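Local coordinates for protein shikimate 5-dehydrogenase (Thermus thermophilus, PDB 2CY0) that catalyses the reversible NADPH-linked reduction of 3-dehydroshikimate to shikimate, a step of the chorismate pathway that leads to the aromatic amino acids, at residues V84-Q89 with R241-L246; E194-E199 with K221-Q226. One frame throughout, in Å; residues are numbered along the deposited sequence.

Contact 1. Residues V84-Q89 with R241-L246; sequences VNTVLQ and RLWTGL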
loop_
_atom_site.group_PDB
_atom_site.type_symbol
_atom_site.label_atom_id
_atom_site.label_comp_id
_atom_site.label_asym_id
_atom_site.label_seq_id
_atom_site.Cartn_x
_atom_site.Cartn_y
_atom_site.Cartn_z
ATOM N N VAL B 84 3.033 -4.908 -15.391
ATOM C CA VAL B 84 2.296 -4.604 -14.173
ATOM C C VAL B 84 0.812 -4.878 -14.427
ATOM O O VAL B 84 0.235 -4.369 -15.395
ATOM C CB VAL B 84 2.474 -3.123 -13.761
ATOM C CG1 VAL B 84 1.464 -2.751 -12.694
ATOM C CG2 VAL B 84 3.885 -2.899 -13.228
ATOM N N ASN B 85 0.204 -5.689 -13.565
ATOM C CA ASN B 85 -1.213 -6.029 -13.690
ATOM C C ASN B 85 -2.012 -5.412 -12.548
ATOM O O ASN B 85 -3.243 -5.363 -12.591
ATOM C CB ASN B 85 -1.396 -7.547 -13.657
ATOM C CG ASN B 85 -1.365 -8.110 -12.243
ATOM O OD1 ASN B 85 -0.543 -7.711 -11.418
ATOM N ND2 ASN B 85 -2.264 -9.049 -11.961
ATOM N N THR B 86 -1.307 -4.934 -11.528
ATOM C CA THR B 86 -1.966 -4.347 -10.373
ATOM C C THR B 86 -1.351 -3.029 -9.925
ATOM O O THR B 86 -0.165 -2.953 -9.608
ATOM C CB THR B 86 -1.962 -5.336 -9.198
ATOM O OG1 THR B 86 -2.537 -6.580 -9.629
ATOM C CG2 THR B 86 -2.768 -4.782 -8.031
ATOM N N VAL B 87 -2.182 -1.992 -9.900
ATOM C CA VAL B 87 -1.754 -0.664 -9.490
ATOM C C VAL B 87 -2.502 -0.240 -8.229
ATOM O O VAL B 87 -3.721 -0.388 -8.145
ATOM C CB VAL B 87 -2.025 0.376 -10.604
ATOM C CG1 VAL B 87 -1.595 1.762 -10.144
ATOM C CG2 VAL B 87 -1.281 -0.016 -11.873
ATOM N N LEU B 88 -1.752 0.276 -7.258
ATOM C CA LEU B 88 -2.287 0.750 -5.982
ATOM C C LEU B 88 -2.112 2.264 -5.888
ATOM O O LEU B 88 -1.037 2.782 -6.192
ATOM C CB LEU B 88 -1.530 0.093 -4.819
ATOM C CG LEU B 88 -1.683 0.749 -3.443
ATOM C CD1 LEU B 88 -3.126 0.650 -2.971
ATOM C CD2 LEU B 88 -0.756 0.061 -2.450
ATOM N N GLN B 89 -3.160 2.965 -5.457
ATOM C CA GLN B 89 -3.111 4.422 -5.315
ATOM C C GLN B 89 -3.204 4.846 -3.854
ATOM O O GLN B 89 -4.168 4.532 -3.160
ATOM C CB GLN B 89 -4.240 5.078 -6.112
ATOM C CG GLN B 89 -4.258 6.608 -6.051
ATOM C CD GLN B 89 -4.874 7.147 -4.774
ATOM O OE1 GLN B 89 -4.187 7.718 -3.923
ATOM N NE2 GLN B 89 -6.180 6.963 -4.631
ATOM N N ARG B 241 -6.263 -8.028 -1.817
ATOM C CA ARG B 241 -5.551 -7.969 -0.535
ATOM C C ARG B 241 -4.588 -6.791 -0.571
ATOM O O ARG B 241 -4.422 -6.053 0.405
ATOM C CB ARG B 241 -4.727 -9.245 -0.295
ATOM C CG ARG B 241 -4.031 -9.252 1.075
ATOM C CD ARG B 241 -2.813 -10.170 1.160
ATOM N NE ARG B 241 -2.458 -10.403 2.560
ATOM C CZ ARG B 241 -1.222 -10.390 3.057
ATOM N NH1 ARG B 241 -0.176 -10.152 2.277
ATOM N NH2 ARG B 241 -1.034 -10.603 4.353
ATOM N N LEU B 242 -3.947 -6.636 -1.718
ATOM C CA LEU B 242 -2.987 -5.575 -1.931
ATOM C C LEU B 242 -3.635 -4.193 -1.747
ATOM O O LEU B 242 -3.068 -3.304 -1.115
ATOM C CB LEU B 242 -2.418 -5.732 -3.335
ATOM C CG LEU B 242 -1.137 -4.996 -3.682
ATOM C CD1 LEU B 242 -0.440 -5.721 -4.825
ATOM C CD2 LEU B 242 -1.467 -3.559 -4.048
ATOM N N TRP B 243 -4.836 -4.024 -2.287
ATOM C CA TRP B 243 -5.538 -2.753 -2.174
ATOM C C TRP B 243 -6.138 -2.486 -0.805
ATOM O O TRP B 243 -6.125 -1.354 -0.336
ATOM C CB TRP B 243 -6.668 -2.673 -3.198
ATOM C CG TRP B 243 -6.220 -2.760 -4.614
ATOM C CD1 TRP B 243 -5.111 -2.186 -5.161
ATOM C CD2 TRP B 243 -6.895 -3.428 -5.678
ATOM N NE1 TRP B 243 -5.054 -2.454 -6.507
ATOM C CE2 TRP B 243 -6.139 -3.214 -6.850
ATOM C CE3 TRP B 243 -8.068 -4.187 -5.757
ATOM C CZ2 TRP B 243 -6.519 -3.734 -8.087
ATOM C CZ3 TRP B 243 -8.445 -4.706 -6.981
ATOM C CH2 TRP B 243 -7.670 -4.476 -8.133
ATOM N N THR B 244 -6.657 -3.526 -0.158
ATOM C CA THR B 244 -7.328 -3.349 1.123
ATOM C C THR B 244 -6.720 -4.031 2.343
ATOM O O THR B 244 -6.958 -3.611 3.476
ATOM C CB THR B 244 -8.777 -3.836 1.023
ATOM O OG1 THR B 244 -8.786 -5.266 0.924
ATOM C CG2 THR B 244 -9.456 -3.258 -0.216
ATOM N N GLY B 245 -5.952 -5.088 2.114
ATOM C CA GLY B 245 -5.379 -5.816 3.225
ATOM C C GLY B 245 -6.236 -7.029 3.556
ATOM O O GLY B 245 -5.882 -7.830 4.422
ATOM N N LEU B 246 -7.369 -7.165 2.873
ATOM C CA LEU B 246 -8.266 -8.295 3.098
ATOM C C LEU B 246 -8.223 -9.233 1.893
ATOM O O LEU B 246 -8.302 -8.786 0.748
ATOM C CB LEU B 246 -9.706 -7.819 3.307
ATOM C CG LEU B 246 -10.057 -6.958 4.522
ATOM C CD1 LEU B 246 -9.374 -5.608 4.413
ATOM C CD2 LEU B 246 -11.560 -6.769 4.580
#
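Trp243 reaches from the last turn of helix 229-244 to strand 86-90 and makes the one hydrogen bond between 84-89 and 241-246, from its NE1 to the carbonyl O of Val87 at 3.0 Å. The bond is bent, with an N-H...O angle of 140°. NE1 stands above the carbonyl plane, 52° out of it, so the indole meets the carbonyl from over its flat side and off the lone pairs. The methyl CG2 of Thr86 presses obliquely on the same part of the indole, 3.6 Å from NE1 of Trp243. It can do so because CG2 lies anti to the backbone N of Thr86, which leaves OG1 turned to Thr99. Phe4 stacks on the indole and His20 meets it with planes at about 45°. Equally close is CB of Leu88, 3.7 Å from CD2 of Leu242.

Strand 86-90 belongs to the mixed sheet of the substrate-binding domain, and the end of helix 229-244 packs against it. Where the strand begins, Asn85 and Thr86 both face Phe97 in a classic beta bulge; Asn85 binds shikimate, and the side chain of Thr86 lies about 5 Å from that of Gln235, which also binds shikimate.

Packing is looser at two points. CD1 of Leu88 only skirts the indole edge, 4.1 Å from CD1 of Trp243, and CD1 of Leu242 is likewise 4.1 Å from CG2 of Thr86. No solvent side opens here: all five touching residues are buried, and Leu88 packs against Leu88 of the second subunit.

Contact 2. Residues E194-E199 with K221-Q226; sequences ELFPEE and KGLKVQ
Leu223 supplies most of the apolar contact between 221-226 and 194-199, directing its side chain at Phe196 and Pro197. Its CD2 methyl comes to the rim of the phenyl ring, near the ring plane and 3.8 Å from CD1 of Phe196, and thus covers neither face. The same methyl lies beside the pyrrolidine ring of Pro197, but it is modelled too close to CG of that proline, so the detail of this packing is doubtful. The other methyl, CD1 of Leu223, rests 3.5 Å from the carbonyl O of Pro197. Beyond these partners, Phe196 and Pro197 both touch Leu175 of strand 174-177, and Phe196 also packs on Ala218 of helix 213-220.

That helix ends in a Schellman motif at Gly222, whose phi is 105°. The chain then enters strand 224-226, an edge strand, within this chain, of the parallel sheet in the Rossmann-type NADP-binding domain, hydrogen-bonded to Ala202 of the neighbouring strand.

Polar groups contribute little across the contact, which has no hydrogen bond. Lys221 works through its aliphatic part: CG lies 4.0 Å from CB of Phe196, and the chain, bent at chi2 (-66°) and again at chi4, brings NZ to 4.1 Å from the backbone N of Glu194. NZ of Lys221 and OE2 of Glu194, though likely of opposite charge, are 6.7 Å apart, so any attraction is probably weak. Glu198 turns from 221-226 and forms a salt bridge with Arg173.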
loop_
_atom_site.group_PDB
_atom_site.type_symbol
_atom_site.label_atom_id
_atom_site.label_comp_id
_atom_site.label_asym_id
_atom_site.label_seq_id
_atom_site.Cartn_x
_atom_site.Cartn_y
_atom_site.Cartn_z
ATOM N N GLU B 194 1.812 -37.196 -28.317
ATOM C CA GLU B 194 2.995 -38.040 -28.256
ATOM C C GLU B 194 4.172 -37.431 -27.491
ATOM O O GLU B 194 5.052 -38.153 -27.033
ATOM C CB GLU B 194 3.442 -38.410 -29.673
ATOM C CG GLU B 194 2.351 -39.013 -30.563
ATOM C CD GLU B 194 1.502 -37.959 -31.255
ATOM O OE1 GLU B 194 1.954 -36.801 -31.363
ATOM O OE2 GLU B 194 0.390 -38.292 -31.710
ATOM N N LEU B 195 4.190 -36.114 -27.349
ATOM C CA LEU B 195 5.277 -35.457 -26.636
ATOM C C LEU B 195 4.920 -35.178 -25.178
ATOM O O LEU B 195 5.691 -34.554 -24.449
ATOM C CB LEU B 195 5.645 -34.153 -27.348
ATOM C CG LEU B 195 6.117 -34.344 -28.789
ATOM C CD1 LEU B 195 6.421 -32.999 -29.425
ATOM C CD2 LEU B 195 7.351 -35.236 -28.796
ATOM N N PHE B 196 3.753 -35.652 -24.753
ATOM C CA PHE B 196 3.312 -35.435 -23.384
ATOM C C PHE B 196 4.126 -36.182 -22.344
ATOM O O PHE B 196 4.484 -37.348 -22.525
ATOM C CB PHE B 196 1.831 -35.789 -23.237
ATOM C CG PHE B 196 0.933 -34.596 -23.306
ATOM C CD1 PHE B 196 0.773 -33.769 -22.199
ATOM C CD2 PHE B 196 0.289 -34.261 -24.490
ATOM C CE1 PHE B 196 0.002 -32.613 -22.278
ATOM C CE2 PHE B 196 -0.485 -33.104 -24.581
ATOM C CZ PHE B 196 -0.634 -32.282 -23.470
ATOM N N PRO B 197 4.436 -35.504 -21.235
ATOM C CA PRO B 197 5.213 -36.118 -20.169
ATOM C C PRO B 197 4.719 -37.476 -19.739
ATOM O O PRO B 197 3.569 -37.859 -19.921
ATOM C CB PRO B 197 5.185 -35.065 -19.053
ATOM C CG PRO B 197 4.000 -34.220 -19.388
ATOM C CD PRO B 197 4.078 -34.124 -20.879
ATOM N N GLU B 198 5.656 -38.192 -19.148
ATOM C CA GLU B 198 5.480 -39.546 -18.665
ATOM C C GLU B 198 4.708 -39.505 -17.353
ATOM O O GLU B 198 3.704 -40.190 -17.197
ATOM C CB GLU B 198 6.885 -40.155 -18.537
ATOM C CG GLU B 198 7.674 -39.822 -19.837
ATOM C CD GLU B 198 9.168 -39.744 -19.633
ATOM O OE1 GLU B 198 9.605 -39.676 -18.460
ATOM O OE2 GLU B 198 9.904 -39.703 -20.646
ATOM N N GLU B 199 5.183 -38.684 -16.425
ATOM C CA GLU B 199 4.565 -38.497 -15.111
ATOM C C GLU B 199 4.416 -36.993 -14.928
ATOM O O GLU B 199 4.979 -36.235 -15.722
ATOM C CB GLU B 199 5.485 -39.025 -14.015
ATOM C CG GLU B 199 5.546 -40.520 -13.873
ATOM C CD GLU B 199 5.485 -40.939 -12.420
ATOM O OE1 GLU B 199 6.433 -40.623 -11.669
ATOM O OE2 GLU B 199 4.482 -41.571 -12.027
ATOM N N LYS B 221 -3.445 -38.843 -20.636
ATOM C CA LYS B 221 -2.128 -39.429 -20.406
ATOM C C LYS B 221 -1.851 -39.778 -18.950
ATOM O O LYS B 221 -0.910 -40.515 -18.658
ATOM C CB LYS B 221 -1.039 -38.496 -20.935
ATOM C CG LYS B 221 -0.842 -38.619 -22.434
ATOM C CD LYS B 221 -0.288 -40.001 -22.778
ATOM C CE LYS B 221 -0.396 -40.314 -24.267
ATOM N NZ LYS B 221 0.212 -39.255 -25.116
ATOM N N GLY B 222 -2.664 -39.250 -18.039
ATOM C CA GLY B 222 -2.479 -39.560 -16.634
ATOM C C GLY B 222 -1.858 -38.458 -15.801
ATOM O O GLY B 222 -1.509 -38.685 -14.643
ATOM N N LEU B 223 -1.713 -37.271 -16.384
ATOM C CA LEU B 223 -1.140 -36.131 -15.677
ATOM C C LEU B 223 -2.223 -35.420 -14.858
ATOM O O LEU B 223 -3.403 -35.460 -15.215
ATOM C CB LEU B 223 -0.531 -35.146 -16.681
ATOM C CG LEU B 223 0.838 -35.425 -17.312
ATOM C CD1 LEU B 223 0.945 -36.854 -17.799
ATOM C CD2 LEU B 223 1.040 -34.447 -18.451
ATOM N N LYS B 224 -1.836 -34.800 -13.743
ATOM C CA LYS B 224 -2.802 -34.050 -12.937
ATOM C C LYS B 224 -2.984 -32.784 -13.770
ATOM O O LYS B 224 -2.064 -32.371 -14.474
ATOM C CB LYS B 224 -2.224 -33.655 -11.570
ATOM C CG LYS B 224 -1.711 -34.794 -10.708
ATOM C CD LYS B 224 -0.827 -34.257 -9.574
ATOM C CE LYS B 224 -1.441 -34.505 -8.206
ATOM N NZ LYS B 224 -0.392 -34.812 -7.190
ATOM N N VAL B 225 -4.152 -32.165 -13.713
ATOM C CA VAL B 225 -4.350 -30.961 -14.501
ATOM C C VAL B 225 -5.058 -29.853 -13.730
ATOM O O VAL B 225 -5.738 -30.101 -12.742
ATOM C CB VAL B 225 -5.159 -31.260 -15.788
ATOM C CG1 VAL B 225 -4.370 -32.192 -16.695
ATOM C CG2 VAL B 225 -6.501 -31.876 -15.430
ATOM N N GLN B 226 -4.870 -28.625 -14.192
ATOM C CA GLN B 226 -5.504 -27.472 -13.578
ATOM C C GLN B 226 -5.894 -26.524 -14.704
ATOM O O GLN B 226 -5.108 -26.282 -15.625
ATOM C CB GLN B 226 -4.539 -26.775 -12.606
ATOM C CG GLN B 226 -5.189 -25.671 -11.775
ATOM C CD GLN B 226 -4.259 -25.101 -10.708
ATOM O OE1 GLN B 226 -3.330 -24.350 -11.006
ATOM N NE2 GLN B 226 -4.506 -25.468 -9.459
#

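In the fold
Contacts 1 and 2 lie on opposite sides of the chain's centre, their own centres 35 Å apart and their nearest atoms about 15 Å apart, without touching. They share no sheet: contact 1 involves the mixed sheet of the substrate-binding domain, contact 2 the edge of the parallel sheet of the NADP-binding domain. Along the chain 84-89 comes first, then both segments of contact 2, then 241-246. Strand 224-226 leads directly to helix 229-244, whose far end returns to strand 86-90. The chain thus leaves the cofactor domain and packs back on the substrate domain; Gly228, which binds NADP(+), and Gln235, which binds shikimate, lie on this return path.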